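Local coordinates for regulatory protein BlaR1 (Bacillus licheniformis, PDB 1NRF) that probably senses beta-lactam antibiotics through acylation of a serine in this extracellular penicillin-binding domain and signals their presence across the membrane to the cytoplasm, at residues A[72-77]-A[177-182]; A[166-171]-A[181-186]; A[22-27]-A[252-257]. All coordinates share one frame; numbering follows the deposited sequence.

How the interactions relate
Interactions 1 and 2 form one continuous patch in the helical part of the sensor domain, with centres 9 Å apart. Helix 177-187 serves both: it turns N179 and T182 to helix 66-76, and V183 and K184 to helix 158-170. The two contacts touch where L74 CD1 lies 3.9 Å from V183 CG2. Interaction 3 is apart from them, its centre 34 Å from interaction 1 and 25 Å from interaction 2; it joins the two ends of the chain beside the sheet, so the loop it closes encloses the others. None lies at the probable acylation site S63, though interaction 1 uses the helix that starts just after that serine.

Interaction 1 of 3, residues A[72-77]-A[177-182]; sequences LALESG and QSNIET
L74 and N179 face each other, their CA atoms 6.1 Å apart, where the helical segments 72-76 and 177-182 pass roughly antiparallel. The axes of these segments come within 9.6 Å, and their N-to-C directions are 147° apart. L74 and N179 carry most of the contact. L74 CB lies against the flat amide of N179, 3.6 Å from OD1, while the CD1 branch reaches further along the partner helix to T182, whose CB it meets at 3.7 Å and whose methyl CG2 is close as well. T182 offers L74 this carbon side because its OG1 is turned onto its own helix, bonding S178 O at 2.7 Å.

Next to this apolar patch, N179 ND2 donates to E75 OE2 at 2.8 Å. The acceptor lies in the plane of the amide, but the amide nitrogen comes to the carboxylate from above its plane, and the two flat groups stand 76° apart. A bend at chi2 (-70°) swings the E75 carboxylate across to N179. OE2 also takes the backbone N-H of K176, just ahead of helix 177-187, so the negative charge is probably eased by that helix start. G77 closes helix 66-76 in a Schellman motif. The pair belongs to the helical part of the penicillin-binding fold, and helix 66-76 begins at K66 of what is probably the SxxK motif, three residues after S63, the probable acylated serine.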
ATOM      1  N   LEU A  72      11.714  -3.906  -5.685  1.00 32.80           N
ATOM      2  CA  LEU A  72      12.373  -4.177  -6.948  1.00 30.45           C
ATOM      3  C   LEU A  72      13.692  -3.413  -6.969  1.00 31.65           C
ATOM      4  O   LEU A  72      14.715  -3.956  -7.377  1.00 30.36           O
ATOM      5  CB  LEU A  72      11.497  -3.740  -8.127  1.00 25.23           C
ATOM      6  CG  LEU A  72      12.165  -3.823  -9.507  1.00 24.99           C
ATOM      7  CD1 LEU A  72      12.477  -5.274  -9.845  1.00 24.36           C
ATOM      8  CD2 LEU A  72      11.263  -3.214 -10.564  1.00 23.21           C
ATOM      9  N   ALA A  73      13.663  -2.159  -6.515  1.00 31.58           N
ATOM     10  CA  ALA A  73      14.857  -1.320  -6.492  1.00 32.69           C
ATOM     11  C   ALA A  73      15.992  -1.958  -5.689  1.00 35.22           C
ATOM     12  O   ALA A  73      17.156  -1.925  -6.101  1.00 37.21           O
ATOM     13  CB  ALA A  73      14.520   0.049  -5.925  1.00 31.22           C
ATOM     14  N   LEU A  74      15.653  -2.528  -4.540  1.00 35.36           N
ATOM     15  CA  LEU A  74      16.642  -3.182  -3.693  1.00 37.75           C
ATOM     16  C   LEU A  74      17.172  -4.451  -4.370  1.00 38.94           C
ATOM     17  O   LEU A  74      18.381  -4.677  -4.449  1.00 39.38           O
ATOM     18  CB  LEU A  74      16.019  -3.539  -2.339  1.00 36.40           C
ATOM     19  CG  LEU A  74      15.659  -2.356  -1.438  1.00 36.45           C
ATOM     20  CD1 LEU A  74      14.847  -2.840  -0.239  1.00 33.81           C
ATOM     21  CD2 LEU A  74      16.951  -1.651  -0.991  1.00 35.51           C
ATOM     22  N   GLU A  75      16.249  -5.274  -4.854  1.00 39.96           N
ATOM     23  CA  GLU A  75      16.588  -6.521  -5.526  1.00 40.19           C
ATOM     24  C   GLU A  75      17.491  -6.330  -6.739  1.00 41.66           C
ATOM     25  O   GLU A  75      18.227  -7.243  -7.112  1.00 42.46           O
ATOM     26  CB  GLU A  75      15.307  -7.236  -5.955  1.00 39.34           C
ATOM     27  CG  GLU A  75      14.693  -8.101  -4.873  1.00 37.33           C
ATOM     28  CD  GLU A  75      15.532  -9.329  -4.596  1.00 37.67           C
ATOM     29  OE1 GLU A  75      15.860 -10.045  -5.570  1.00 37.87           O
ATOM     30  OE2 GLU A  75      15.860  -9.585  -3.417  1.00 37.40           O
ATOM     31  N   SER A  76      17.422  -5.148  -7.350  1.00 42.32           N
ATOM     32  CA  SER A  76      18.221  -4.822  -8.530  1.00 42.94           C
ATOM     33  C   SER A  76      19.579  -4.219  -8.181  1.00 43.22           C
ATOM     34  O   SER A  76      20.458  -4.113  -9.036  1.00 41.67           O
ATOM     35  CB  SER A  76      17.465  -3.837  -9.426  1.00 42.66           C
ATOM     36  OG  SER A  76      16.439  -4.484 -10.150  1.00 43.78           O
ATOM     37  N   GLY A  77      19.741  -3.820  -6.926  1.00 43.04           N
ATOM     38  CA  GLY A  77      20.987  -3.217  -6.510  1.00 42.94           C
ATOM     39  C   GLY A  77      20.976  -1.720  -6.755  1.00 44.28           C
ATOM     40  O   GLY A  77      21.984  -1.042  -6.533  1.00 45.92           O
ATOM     41  N   GLN A 177      16.130 -12.244   1.725  1.00 44.19           N
ATOM     42  CA  GLN A 177      15.568 -12.011   3.050  1.00 45.54           C
ATOM     43  C   GLN A 177      15.852 -10.590   3.539  1.00 44.95           C
ATOM     44  O   GLN A 177      15.005  -9.952   4.168  1.00 43.25           O
ATOM     45  CB  GLN A 177      16.149 -13.037   4.021  1.00 47.95           C
ATOM     46  CG  GLN A 177      15.911 -12.735   5.481  1.00 52.97           C
ATOM     47  CD  GLN A 177      16.967 -13.366   6.373  1.00 55.34           C
ATOM     48  OE1 GLN A 177      17.018 -14.591   6.531  1.00 56.32           O
ATOM     49  NE2 GLN A 177      17.828 -12.528   6.952  1.00 56.24           N
ATOM     50  N   SER A 178      17.044 -10.099   3.220  1.00 43.21           N
ATOM     51  CA  SER A 178      17.476  -8.763   3.609  1.00 42.68           C
ATOM     52  C   SER A 178      16.620  -7.617   3.066  1.00 40.68           C
ATOM     53  O   SER A 178      16.336  -6.656   3.781  1.00 41.69           O
ATOM     54  CB  SER A 178      18.929  -8.550   3.174  1.00 44.19           C
ATOM     55  OG  SER A 178      19.360  -7.226   3.440  1.00 47.87           O
ATOM     56  N   ASN A 179      16.217  -7.706   1.806  1.00 38.10           N
ATOM     57  CA  ASN A 179      15.417  -6.646   1.206  1.00 37.43           C
ATOM     58  C   ASN A 179      13.992  -6.598   1.753  1.00 39.13           C
ATOM     59  O   ASN A 179      13.427  -5.516   1.925  1.00 39.12           O
ATOM     60  CB  ASN A 179      15.410  -6.804  -0.310  1.00 35.93           C
ATOM     61  CG  ASN A 179      16.812  -6.787  -0.890  1.00 36.46           C
ATOM     62  OD1 ASN A 179      17.672  -6.048  -0.423  1.00 36.17           O
ATOM     63  ND2 ASN A 179      17.046  -7.592  -1.915  1.00 36.86           N
ATOM     64  N   ILE A 180      13.419  -7.770   2.025  1.00 38.36           N
ATOM     65  CA  ILE A 180      12.073  -7.865   2.587  1.00 39.66           C
ATOM     66  C   ILE A 180      12.070  -7.086   3.903  1.00 40.50           C
ATOM     67  O   ILE A 180      11.208  -6.240   4.142  1.00 39.80           O
ATOM     68  CB  ILE A 180      11.689  -9.341   2.917  1.00 39.80           C
ATOM     69  CG1 ILE A 180      11.685 -10.198   1.647  1.00 39.30           C
ATOM     70  CG2 ILE A 180      10.339  -9.380   3.619  1.00 39.42           C
ATOM     71  CD1 ILE A 180      10.616  -9.814   0.644  1.00 39.17           C
ATOM     72  N   GLU A 181      13.044  -7.400   4.755  1.00 41.42           N
ATOM     73  CA  GLU A 181      13.193  -6.756   6.057  1.00 42.03           C
ATOM     74  C   GLU A 181      13.347  -5.249   5.909  1.00 40.06           C
ATOM     75  O   GLU A 181      12.837  -4.487   6.733  1.00 38.71           O
ATOM     76  CB  GLU A 181      14.412  -7.324   6.791  1.00 43.99           C
ATOM     77  CG  GLU A 181      14.113  -8.522   7.668  1.00 48.36           C
ATOM     78  CD  GLU A 181      15.375  -9.284   8.069  1.00 52.64           C
ATOM     79  OE1 GLU A 181      16.389  -8.634   8.423  1.00 54.14           O
ATOM     80  OE2 GLU A 181      15.346 -10.535   8.040  1.00 53.56           O
ATOM     81  N   THR A 182      14.052  -4.832   4.857  1.00 37.14           N
ATOM     82  CA  THR A 182      14.274  -3.416   4.591  1.00 34.87           C
ATOM     83  C   THR A 182      12.969  -2.710   4.236  1.00 33.96           C
ATOM     84  O   THR A 182      12.689  -1.625   4.739  1.00 34.37           O
ATOM     85  CB  THR A 182      15.274  -3.209   3.433  1.00 35.98           C
ATOM     86  OG1 THR A 182      16.471  -3.957   3.688  1.00 34.80           O
ATOM     87  CG2 THR A 182      15.627  -1.737   3.308  1.00 33.65           C
TER

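Interaction 2 of 3, residues A[166-171]-A[181-186]; sequences KKFYDN and ETVKDS
The Y169 ring carries the ammonium of K184 over one face, NZ standing 3.4 Å above the plane and shifted toward the rim, while D170 OD1 sits at its edge, in plane. This is a cation-pi pair between consecutive helices, 158-170 and 177-187, of the transpeptidase-like fold: K184 NZ is 3.7 Å from the centroid of the Y169 ring. The rings of Y218 and F227 meet Y169 edge-to-face, and its hydroxyl is hydrogen-bonded to E220 OE1, so the ring is held at its far end too.

F168 CZ touches V183 CG1 at 3.6 Å, and K184 CG passes close to the same ring atom as the lysine chain slides by in the opposite direction. V183 also packs on V67 and L71 of helix 66-76.

The short helical segments point 120° apart, and K184 spans the gap between them. Its chain is extended beyond CG, long enough to slip past F168 and cross the Y169 side chain at about a right angle, where K184 CE comes within 3.4 Å of Y169 CD1. The tyrosine ring meets it there because CG is anti to the backbone N (chi1 -177°). A Schellman motif with N171 at positive phi ends helix 158-170, and the lysine's positive charge at this C-terminal end is probably favourable. From its position over the ring, K184 NZ also donates to the backbone oxygen Y169 O at 3.0 Å, tilted 17° from the carbonyl plane.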
ATOM      1  N   LYS A 166       0.496 -10.366   1.930  1.00 26.75           N
ATOM      2  CA  LYS A 166       0.836 -11.556   2.719  1.00 26.81           C
ATOM      3  C   LYS A 166       1.980 -12.309   2.037  1.00 27.87           C
ATOM      4  O   LYS A 166       2.897 -12.807   2.706  1.00 26.68           O
ATOM      5  CB  LYS A 166      -0.370 -12.490   2.871  1.00 27.55           C
ATOM      6  CG  LYS A 166      -0.045 -13.768   3.655  1.00 29.71           C
ATOM      7  CD  LYS A 166      -1.229 -14.702   3.755  1.00 31.26           C
ATOM      8  CE  LYS A 166      -0.839 -16.060   4.355  1.00 33.33           C
ATOM      9  NZ  LYS A 166      -0.475 -16.013   5.797  1.00 35.67           N
ATOM     10  N   LYS A 167       1.920 -12.396   0.710  1.00 27.87           N
ATOM     11  CA  LYS A 167       2.986 -13.049  -0.052  1.00 29.87           C
ATOM     12  C   LYS A 167       4.314 -12.318   0.174  1.00 30.34           C
ATOM     13  O   LYS A 167       5.386 -12.928   0.177  1.00 29.35           O
ATOM     14  CB  LYS A 167       2.660 -13.057  -1.550  1.00 27.54           C
ATOM     15  CG  LYS A 167       1.670 -14.123  -1.950  1.00 26.87           C
ATOM     16  CD  LYS A 167       1.858 -14.488  -3.396  1.00 26.81           C
ATOM     17  CE  LYS A 167       0.875 -15.562  -3.809  1.00 26.37           C
ATOM     18  NZ  LYS A 167      -0.526 -15.079  -3.676  1.00 25.50           N
ATOM     19  N   PHE A 168       4.229 -11.000   0.349  1.00 31.17           N
ATOM     20  CA  PHE A 168       5.409 -10.182   0.594  1.00 31.79           C
ATOM     21  C   PHE A 168       5.938 -10.440   2.007  1.00 33.04           C
ATOM     22  O   PHE A 168       7.128 -10.691   2.209  1.00 31.84           O
ATOM     23  CB  PHE A 168       5.061  -8.700   0.441  1.00 31.42           C
ATOM     24  CG  PHE A 168       5.963  -7.791   1.221  1.00 33.35           C
ATOM     25  CD1 PHE A 168       5.558  -7.278   2.446  1.00 32.96           C
ATOM     26  CD2 PHE A 168       7.234  -7.480   0.749  1.00 32.68           C
ATOM     27  CE1 PHE A 168       6.404  -6.471   3.190  1.00 32.90           C
ATOM     28  CE2 PHE A 168       8.083  -6.677   1.486  1.00 32.30           C
ATOM     29  CZ  PHE A 168       7.668  -6.170   2.711  1.00 32.30           C
ATOM     30  N   TYR A 169       5.028 -10.365   2.970  1.00 33.70           N
ATOM     31  CA  TYR A 169       5.340 -10.579   4.373  1.00 35.51           C
ATOM     32  C   TYR A 169       5.966 -11.952   4.584  1.00 37.60           C
ATOM     33  O   TYR A 169       7.004 -12.067   5.237  1.00 39.90           O
ATOM     34  CB  TYR A 169       4.055 -10.467   5.196  1.00 38.32           C
ATOM     35  CG  TYR A 169       4.259 -10.592   6.685  1.00 39.72           C
ATOM     36  CD1 TYR A 169       4.670  -9.493   7.445  1.00 39.01           C
ATOM     37  CD2 TYR A 169       4.074 -11.814   7.332  1.00 39.04           C
ATOM     38  CE1 TYR A 169       4.893  -9.610   8.812  1.00 39.65           C
ATOM     39  CE2 TYR A 169       4.296 -11.943   8.703  1.00 40.47           C
ATOM     40  CZ  TYR A 169       4.704 -10.836   9.436  1.00 40.82           C
ATOM     41  OH  TYR A 169       4.926 -10.953  10.790  1.00 41.55           O
ATOM     42  N   ASP A 170       5.323 -12.985   4.036  1.00 38.49           N
ATOM     43  CA  ASP A 170       5.799 -14.371   4.148  1.00 39.42           C
ATOM     44  C   ASP A 170       6.971 -14.654   3.216  1.00 39.85           C
ATOM     45  O   ASP A 170       7.692 -15.637   3.390  1.00 39.73           O
ATOM     46  CB  ASP A 170       4.688 -15.368   3.798  1.00 39.52           C
ATOM     47  CG  ASP A 170       3.542 -15.345   4.783  1.00 39.74           C
ATOM     48  OD1 ASP A 170       3.687 -14.730   5.859  1.00 39.18           O
ATOM     49  OD2 ASP A 170       2.498 -15.963   4.477  1.00 41.72           O
ATOM     50  N   ASN A 171       7.132 -13.797   2.215  1.00 39.87           N
ATOM     51  CA  ASN A 171       8.194 -13.934   1.232  1.00 40.68           C
ATOM     52  C   ASN A 171       8.013 -15.183   0.364  1.00 40.57           C
ATOM     53  O   ASN A 171       8.951 -15.960   0.164  1.00 41.59           O
ATOM     54  CB  ASN A 171       9.562 -13.970   1.917  1.00 41.24           C
ATOM     55  CG  ASN A 171      10.705 -13.763   0.940  1.00 43.23           C
ATOM     56  OD1 ASN A 171      11.874 -14.010   1.263  1.00 42.41           O
ATOM     57  ND2 ASN A 171      10.375 -13.297  -0.265  1.00 42.05           N
ATOM     58  N   GLU A 181      13.044  -7.400   4.755  1.00 41.42           N
ATOM     59  CA  GLU A 181      13.193  -6.756   6.057  1.00 42.03           C
ATOM     60  C   GLU A 181      13.347  -5.249   5.909  1.00 40.06           C
ATOM     61  O   GLU A 181      12.837  -4.487   6.733  1.00 38.71           O
ATOM     62  CB  GLU A 181      14.412  -7.324   6.791  1.00 43.99           C
ATOM     63  CG  GLU A 181      14.113  -8.522   7.668  1.00 48.36           C
ATOM     64  CD  GLU A 181      15.375  -9.284   8.069  1.00 52.64           C
ATOM     65  OE1 GLU A 181      16.389  -8.634   8.423  1.00 54.14           O
ATOM     66  OE2 GLU A 181      15.346 -10.535   8.040  1.00 53.56           O
ATOM     67  N   THR A 182      14.052  -4.832   4.857  1.00 37.14           N
ATOM     68  CA  THR A 182      14.274  -3.416   4.591  1.00 34.87           C
ATOM     69  C   THR A 182      12.969  -2.710   4.236  1.00 33.96           C
ATOM     70  O   THR A 182      12.689  -1.625   4.739  1.00 34.37           O
ATOM     71  CB  THR A 182      15.274  -3.209   3.433  1.00 35.98           C
ATOM     72  OG1 THR A 182      16.471  -3.957   3.688  1.00 34.80           O
ATOM     73  CG2 THR A 182      15.627  -1.737   3.308  1.00 33.65           C
ATOM     74  N   VAL A 183      12.172  -3.323   3.364  1.00 32.49           N
ATOM     75  CA  VAL A 183      10.893  -2.732   2.975  1.00 32.63           C
ATOM     76  C   VAL A 183       9.939  -2.758   4.162  1.00 31.84           C
ATOM     77  O   VAL A 183       9.085  -1.874   4.306  1.00 29.36           O
ATOM     78  CB  VAL A 183      10.243  -3.490   1.790  1.00 31.50           C
ATOM     79  CG1 VAL A 183       8.831  -2.988   1.563  1.00 25.91           C
ATOM     80  CG2 VAL A 183      11.080  -3.290   0.529  1.00 32.17           C
ATOM     81  N   LYS A 184      10.095  -3.776   5.005  1.00 31.13           N
ATOM     82  CA  LYS A 184       9.253  -3.923   6.186  1.00 31.74           C
ATOM     83  C   LYS A 184       9.472  -2.757   7.138  1.00 34.05           C
ATOM     84  O   LYS A 184       8.513  -2.194   7.651  1.00 33.71           O
ATOM     85  CB  LYS A 184       9.535  -5.253   6.893  1.00 28.15           C
ATOM     86  CG  LYS A 184       8.635  -6.377   6.415  1.00 28.76           C
ATOM     87  CD  LYS A 184       8.935  -7.722   7.081  1.00 29.21           C
ATOM     88  CE  LYS A 184       7.862  -8.748   6.702  1.00 30.89           C
ATOM     89  NZ  LYS A 184       8.074 -10.118   7.266  1.00 33.57           N
ATOM     90  N   ASP A 185      10.733  -2.382   7.351  1.00 36.47           N
ATOM     91  CA  ASP A 185      11.053  -1.265   8.235  1.00 38.68           C
ATOM     92  C   ASP A 185      10.591   0.066   7.660  1.00 38.05           C
ATOM     93  O   ASP A 185      10.177   0.952   8.402  1.00 40.81           O
ATOM     94  CB  ASP A 185      12.559  -1.177   8.491  1.00 41.95           C
ATOM     95  CG  ASP A 185      13.114  -2.417   9.145  1.00 45.37           C
ATOM     96  OD1 ASP A 185      12.485  -2.914  10.103  1.00 48.97           O
ATOM     97  OD2 ASP A 185      14.188  -2.887   8.711  1.00 49.07           O
ATOM     98  N   SER A 186      10.671   0.212   6.342  1.00 35.69           N
ATOM     99  CA  SER A 186      10.263   1.454   5.694  1.00 33.61           C
ATOM    100  C   SER A 186       8.797   1.809   5.945  1.00 31.59           C
ATOM    101  O   SER A 186       8.429   2.983   5.926  1.00 32.04           O
ATOM    102  CB  SER A 186      10.508   1.363   4.186  1.00 32.87           C
ATOM    103  OG  SER A 186       9.745   0.312   3.610  1.00 34.76           O
TER

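Interaction 3 of 3, residues A[22-27]-A[252-257]; sequences EDYSTF and DKKGIY
E22 OE2 receives the ammonium of K254 on the syn lone pair, the one facing OE1, in a salt bridge whose NZ to OE2 distance is modelled at 2.5 Å, shorter than expected, so its exact length is doubtful. The two side chains come from opposite directions: E22 reaches out extended beyond CG, whereas K254 is bent at chi2 and chi3 (71°) and curls over to meet it. The other oxygen, OE1, takes a weak hydrogen bond from Y24 OH at 2.7 Å, so both oxygens of E22 are engaged. The same hydroxyl lies 3.2 Å from K254 CD, where the lysine chain crosses the tyrosine at about a right angle. E20 OE1 lies close to E22 OE2, and K254, in a long, weak ion pair with E20, probably eases that repulsion.

Further along, F27 meets the aliphatic part of K253. Its CZ comes within 3.6 Å of K253 CG, the two side chains crossing at about a right angle. Before helix 25-29, D23 forms an Asx turn: D23 OD2 accepts from S25 N at 3.1 Å and also from S25 OG.

The contact ties the N-terminal segment to the end of the C-terminal helix 239-253. F27 packs on S249 and I250 of that helix, Y24 on I250 and on T48 and Y50, and E22 shares backbone hydrogen bonds with I49 of strand 46-50, next to the outermost strand 18-21.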
ATOM      1  N   GLU A  22     -19.315  -7.954   7.084  1.00 48.69           N
ATOM      2  CA  GLU A  22     -19.747  -7.051   8.141  1.00 49.79           C
ATOM      3  C   GLU A  22     -20.043  -5.672   7.594  1.00 49.96           C
ATOM      4  O   GLU A  22     -19.657  -5.336   6.472  1.00 49.92           O
ATOM      5  CB  GLU A  22     -18.691  -6.958   9.238  1.00 50.55           C
ATOM      6  CG  GLU A  22     -18.605  -8.209  10.076  1.00 53.76           C
ATOM      7  CD  GLU A  22     -17.611  -8.081  11.204  1.00 56.26           C
ATOM      8  OE1 GLU A  22     -17.713  -7.103  11.975  1.00 55.53           O
ATOM      9  OE2 GLU A  22     -16.732  -8.961  11.322  1.00 59.22           O
ATOM     10  N   ASP A  23     -20.739  -4.874   8.393  1.00 49.79           N
ATOM     11  CA  ASP A  23     -21.110  -3.530   7.981  1.00 50.37           C
ATOM     12  C   ASP A  23     -20.334  -2.486   8.775  1.00 48.96           C
ATOM     13  O   ASP A  23     -20.413  -2.446  10.000  1.00 48.51           O
ATOM     14  CB  ASP A  23     -22.615  -3.322   8.182  1.00 50.42           C
ATOM     15  CG  ASP A  23     -23.110  -2.038   7.561  1.00 50.72           C
ATOM     16  OD1 ASP A  23     -24.294  -1.701   7.751  1.00 51.48           O
ATOM     17  OD2 ASP A  23     -22.314  -1.366   6.876  1.00 51.29           O
ATOM     18  N   TYR A  24     -19.585  -1.647   8.067  1.00 48.14           N
ATOM     19  CA  TYR A  24     -18.799  -0.603   8.705  1.00 46.98           C
ATOM     20  C   TYR A  24     -19.103   0.751   8.085  1.00 46.49           C
ATOM     21  O   TYR A  24     -18.333   1.702   8.227  1.00 46.67           O
ATOM     22  CB  TYR A  24     -17.315  -0.910   8.570  1.00 48.32           C
ATOM     23  CG  TYR A  24     -16.905  -2.237   9.157  1.00 48.01           C
ATOM     24  CD1 TYR A  24     -17.079  -2.510  10.512  1.00 48.83           C
ATOM     25  CD2 TYR A  24     -16.318  -3.213   8.361  1.00 49.55           C
ATOM     26  CE1 TYR A  24     -16.668  -3.728  11.059  1.00 49.91           C
ATOM     27  CE2 TYR A  24     -15.906  -4.427   8.892  1.00 50.49           C
ATOM     28  CZ  TYR A  24     -16.081  -4.679  10.237  1.00 49.62           C
ATOM     29  OH  TYR A  24     -15.654  -5.881  10.746  1.00 51.86           O
ATOM     30  N   SER A  25     -20.238   0.825   7.398  1.00 45.96           N
ATOM     31  CA  SER A  25     -20.692   2.051   6.751  1.00 45.86           C
ATOM     32  C   SER A  25     -20.449   3.301   7.589  1.00 44.94           C
ATOM     33  O   SER A  25     -19.852   4.268   7.116  1.00 44.24           O
ATOM     34  CB  SER A  25     -22.189   1.959   6.442  1.00 46.28           C
ATOM     35  OG  SER A  25     -22.453   0.970   5.470  1.00 48.65           O
ATOM     36  N   THR A  26     -20.929   3.273   8.830  1.00 45.14           N
ATOM     37  CA  THR A  26     -20.801   4.404   9.748  1.00 45.39           C
ATOM     38  C   THR A  26     -19.366   4.913   9.904  1.00 44.21           C
ATOM     39  O   THR A  26     -19.142   6.109  10.113  1.00 41.60           O
ATOM     40  CB  THR A  26     -21.378   4.046  11.141  1.00 47.38           C
ATOM     41  OG1 THR A  26     -20.838   2.790  11.579  1.00 49.70           O
ATOM     42  CG2 THR A  26     -22.897   3.943  11.078  1.00 47.92           C
ATOM     43  N   PHE A  27     -18.396   4.009   9.808  1.00 43.30           N
ATOM     44  CA  PHE A  27     -17.000   4.401   9.920  1.00 43.48           C
ATOM     45  C   PHE A  27     -16.591   5.169   8.668  1.00 42.75           C
ATOM     46  O   PHE A  27     -15.764   6.077   8.729  1.00 44.20           O
ATOM     47  CB  PHE A  27     -16.113   3.170  10.107  1.00 44.46           C
ATOM     48  CG  PHE A  27     -16.270   2.518  11.447  1.00 44.44           C
ATOM     49  CD1 PHE A  27     -15.758   3.121  12.590  1.00 45.95           C
ATOM     50  CD2 PHE A  27     -16.962   1.321  11.574  1.00 44.26           C
ATOM     51  CE1 PHE A  27     -15.935   2.540  13.842  1.00 45.92           C
ATOM     52  CE2 PHE A  27     -17.145   0.734  12.817  1.00 45.04           C
ATOM     53  CZ  PHE A  27     -16.631   1.345  13.954  1.00 45.96           C
ATOM     54  N   ASP A 252      -9.506  -0.762  15.484  1.00 39.07           N
ATOM     55  CA  ASP A 252      -9.639  -0.531  16.909  1.00 40.90           C
ATOM     56  C   ASP A 252     -11.002  -1.003  17.405  1.00 43.00           C
ATOM     57  O   ASP A 252     -11.199  -1.229  18.601  1.00 42.47           O
ATOM     58  CB  ASP A 252      -9.443   0.960  17.197  1.00 43.47           C
ATOM     59  CG  ASP A 252      -9.928   1.360  18.576  1.00 45.74           C
ATOM     60  OD1 ASP A 252     -11.126   1.696  18.719  1.00 46.07           O
ATOM     61  OD2 ASP A 252      -9.107   1.327  19.516  1.00 48.62           O
ATOM     62  N   LYS A 253     -11.938  -1.161  16.473  1.00 43.00           N
ATOM     63  CA  LYS A 253     -13.284  -1.610  16.804  1.00 44.61           C
ATOM     64  C   LYS A 253     -13.308  -3.121  17.046  1.00 44.36           C
ATOM     65  O   LYS A 253     -14.066  -3.615  17.880  1.00 45.51           O
ATOM     66  CB  LYS A 253     -14.247  -1.245  15.668  1.00 46.81           C
ATOM     67  CG  LYS A 253     -15.705  -1.538  15.957  1.00 48.68           C
ATOM     68  CD  LYS A 253     -16.210  -0.711  17.126  1.00 51.83           C
ATOM     69  CE  LYS A 253     -17.723  -0.801  17.236  1.00 55.33           C
ATOM     70  NZ  LYS A 253     -18.268   0.099  18.289  1.00 57.38           N
ATOM     71  N   LYS A 254     -12.478  -3.852  16.314  1.00 43.31           N
ATOM     72  CA  LYS A 254     -12.409  -5.295  16.466  1.00 41.38           C
ATOM     73  C   LYS A 254     -11.242  -5.658  17.366  1.00 40.13           C
ATOM     74  O   LYS A 254     -10.778  -6.790  17.366  1.00 40.02           O
ATOM     75  CB  LYS A 254     -12.250  -5.972  15.103  1.00 42.55           C
ATOM     76  CG  LYS A 254     -13.327  -5.585  14.100  1.00 43.75           C
ATOM     77  CD  LYS A 254     -13.660  -6.728  13.145  1.00 43.64           C
ATOM     78  CE  LYS A 254     -14.423  -7.831  13.869  1.00 44.30           C
ATOM     79  NZ  LYS A 254     -14.849  -8.952  12.984  1.00 40.55           N
ATOM     80  N   GLY A 255     -10.762  -4.680  18.126  1.00 38.83           N
ATOM     81  CA  GLY A 255      -9.666  -4.921  19.044  1.00 37.34           C
ATOM     82  C   GLY A 255      -8.374  -5.451  18.459  1.00 38.22           C
ATOM     83  O   GLY A 255      -7.548  -5.982  19.191  1.00 36.01           O
ATOM     84  N   ILE A 256      -8.179  -5.311  17.149  1.00 41.61           N
ATOM     85  CA  ILE A 256      -6.943  -5.791  16.515  1.00 41.39           C
ATOM     86  C   ILE A 256      -5.781  -4.821  16.732  1.00 41.20           C
ATOM     87  O   ILE A 256      -4.647  -5.244  16.941  1.00 42.85           O
ATOM     88  CB  ILE A 256      -7.162  -6.063  15.008  1.00 41.64           C
ATOM     89  CG1 ILE A 256      -8.160  -7.222  14.855  1.00 41.05           C
ATOM     90  CG2 ILE A 256      -5.837  -6.417  14.331  1.00 41.41           C
ATOM     91  CD1 ILE A 256      -8.666  -7.450  13.460  1.00 38.15           C
ATOM     92  N   TYR A 257      -6.060  -3.524  16.688  1.00 41.64           N
ATOM     93  CA  TYR A 257      -5.022  -2.530  16.933  1.00 42.66           C
ATOM     94  C   TYR A 257      -5.589  -1.371  17.756  1.00 45.31           C
ATOM     95  O   TYR A 257      -6.412  -0.606  17.271  1.00 44.39           O
ATOM     96  CB  TYR A 257      -4.428  -1.995  15.628  1.00 39.89           C
ATOM     97  CG  TYR A 257      -3.168  -1.210  15.888  1.00 37.97           C
ATOM     98  CD1 TYR A 257      -2.017  -1.849  16.355  1.00 36.89           C
ATOM     99  CD2 TYR A 257      -3.151   0.182  15.789  1.00 38.51           C
ATOM    100  CE1 TYR A 257      -0.885  -1.130  16.728  1.00 35.04           C
ATOM    101  CE2 TYR A 257      -2.016   0.920  16.166  1.00 36.24           C
ATOM    102  CZ  TYR A 257      -0.890   0.250  16.639  1.00 36.66           C
ATOM    103  OH  TYR A 257       0.221   0.958  17.063  1.00 37.54           O
TER